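Local coordinates for protein phosphotriesterase, putative (Deinococcus radiodurans, PDB 4J35) that probably hydrolyses lactones using a pair of divalent metal ions, and is represented here by a variant engineered towards organophosphate hydrolysis, at residues 20-25 with 62-67. The protein carries 7 engineered substitutions. Residues are numbered along the deposited sequence; the frame is centred on the assembly and turned at random.
Sequences PHEHVI and QTVVDA. With CO (cobalt (II) ion), chain C.
E22 and D66 form a parallel beta bridge: E22 N donates to V65 O (3.1 Å), and A67 N donates to E22 O (3.0 Å), while the CA of D66 also points its hydrogen at E22 O. Beyond the bridge the D66 side chain takes over from the backbone. Its CG stands anti to the backbone N (chi1 -175°), beside the carbonyl carbon. From there the carboxylate reaches V24, where OD2 accepts from N at 2.9 Å in a nearly straight bond (163° at the hydrogen) and receives a further bond from a water that in turn accepts from I25 N. One carboxylate oxygen thus holds two successive amides, V24 N directly and I25 N through the water, where the 20-25 segment turns its corner. OD1 hydrogen-bonds T68 OG1, which also bonds ND1 of the metal ligand H23. An alanine in place of D66 would probably leave V24 N without its acceptor and the bridging water less firmly held, freeing the corner to shift. On the metal side, A67 CB sits over the centre of one face of the H21 ring, 3.5 Å from its centroid, a CH-pi contact backing a ligand; the cobalt is bound by H21 NE2 at 2.1 Å and by H23 NE2 at 2.0 Å. D264 completes their side of the site, together with the modified lysine at position 143. V64 CG1 packs across the CB and CG of E22, whose carboxylate hydrogen-bonds the hydroxyls of S262 and S265. As in other TIM-barrel metallo-dependent hydrolases, the metal site lies at the C-terminal ends of the parallel strands: helix 42-58 makes the beta-alpha-beta crossover between strands 17-26 and 61-66, which lie side by side between strands 266-269 and 89-91, and V24 packs on helices 42-58 and 76-86.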
# COMPACT_ATOMS: atom_id res chain seq x y z
N PRO A 20 -4.01 0.65 5.56
CA PRO A 20 -4.15 0.84 4.11
C PRO A 20 -2.94 0.46 3.21
O PRO A 20 -2.99 0.64 2.00
CB PRO A 20 -4.47 2.35 4.01
CG PRO A 20 -3.59 2.94 5.05
CD PRO A 20 -3.65 1.91 6.24
N HIS A 21 -1.87 -0.11 3.79
CA HIS A 21 -0.74 -0.53 2.97
C HIS A 21 0.07 -1.56 3.75
O HIS A 21 0.90 -1.18 4.57
CB HIS A 21 0.21 0.61 2.62
CG HIS A 21 1.24 0.24 1.59
ND1 HIS A 21 1.43 0.96 0.43
CD2 HIS A 21 2.15 -0.76 1.55
CE1 HIS A 21 2.40 0.41 -0.27
NE2 HIS A 21 2.90 -0.60 0.43
N GLU A 22 -0.14 -2.82 3.38
CA GLU A 22 0.56 -3.96 4.01
C GLU A 22 0.74 -5.04 2.96
O GLU A 22 0.16 -4.98 1.89
CB GLU A 22 -0.30 -4.49 5.17
CG GLU A 22 -0.78 -3.51 6.24
CD GLU A 22 0.33 -2.93 7.10
OE1 GLU A 22 1.38 -3.65 7.25
OE2 GLU A 22 0.14 -1.80 7.64
N HIS A 23 1.53 -6.08 3.28
CA HIS A 23 1.81 -7.17 2.36
C HIS A 23 1.61 -8.50 3.13
O HIS A 23 2.45 -8.87 3.92
CB HIS A 23 3.25 -7.01 1.80
CG HIS A 23 3.42 -5.77 0.95
ND1 HIS A 23 2.88 -5.69 -0.31
CD2 HIS A 23 3.99 -4.56 1.19
CE1 HIS A 23 3.13 -4.50 -0.83
NE2 HIS A 23 3.76 -3.77 0.07
N VAL A 24 0.48 -9.19 2.90
CA VAL A 24 0.26 -10.50 3.56
C VAL A 24 1.39 -11.48 3.15
O VAL A 24 2.04 -12.08 4.01
CB VAL A 24 -1.15 -11.09 3.24
CG1 VAL A 24 -1.34 -12.46 3.92
CG2 VAL A 24 -2.26 -10.12 3.70
N ILE A 25 1.61 -11.65 1.86
CA ILE A 25 2.84 -12.27 1.37
C ILE A 25 3.55 -11.35 0.38
O ILE A 25 2.95 -10.45 -0.20
CB ILE A 25 2.58 -13.64 0.71
CG1 ILE A 25 1.77 -13.47 -0.57
CG2 ILE A 25 1.90 -14.57 1.68
CD1 ILE A 25 1.37 -14.81 -1.21
N GLN A 62 -10.30 -4.16 11.23
CA GLN A 62 -11.20 -5.04 10.48
C GLN A 62 -10.86 -5.18 9.00
O GLN A 62 -11.43 -6.05 8.33
CB GLN A 62 -12.63 -4.54 10.59
CG GLN A 62 -13.16 -4.65 12.03
CD GLN A 62 -14.48 -3.99 12.17
OE1 GLN A 62 -14.58 -2.91 12.75
NE2 GLN A 62 -15.52 -4.62 11.63
N THR A 63 -9.99 -4.32 8.50
CA THR A 63 -9.60 -4.37 7.08
C THR A 63 -8.15 -4.03 6.88
O THR A 63 -7.59 -3.18 7.58
CB THR A 63 -10.42 -3.32 6.29
OG1 THR A 63 -11.81 -3.49 6.57
CG2 THR A 63 -10.16 -3.41 4.78
N VAL A 64 -7.52 -4.72 5.94
CA VAL A 64 -6.17 -4.42 5.49
C VAL A 64 -6.21 -4.26 3.95
O VAL A 64 -6.90 -5.00 3.27
CB VAL A 64 -5.19 -5.56 5.82
CG1 VAL A 64 -3.88 -5.40 5.08
CG2 VAL A 64 -4.93 -5.62 7.30
N VAL A 65 -5.49 -3.27 3.45
CA VAL A 65 -5.29 -3.11 2.01
C VAL A 65 -3.96 -3.74 1.66
O VAL A 65 -2.90 -3.28 2.06
CB VAL A 65 -5.31 -1.63 1.60
CG1 VAL A 65 -5.02 -1.45 0.13
CG2 VAL A 65 -6.68 -1.04 1.94
N ASP A 66 -4.02 -4.84 0.95
CA ASP A 66 -2.80 -5.48 0.49
C ASP A 66 -2.31 -4.80 -0.77
O ASP A 66 -3.01 -4.84 -1.81
CB ASP A 66 -3.06 -6.95 0.23
CG ASP A 66 -1.79 -7.69 -0.13
OD1 ASP A 66 -1.26 -7.54 -1.24
OD2 ASP A 66 -1.28 -8.44 0.71
N ALA A 67 -1.10 -4.24 -0.72
CA ALA A 67 -0.60 -3.37 -1.80
C ALA A 67 0.34 -4.11 -2.75
O ALA A 67 1.04 -3.50 -3.56
CB ALA A 67 0.12 -2.20 -1.18
CO CO C . 4.50 -1.95 -0.04
O HOH W 1 0.10 -10.51 -0.41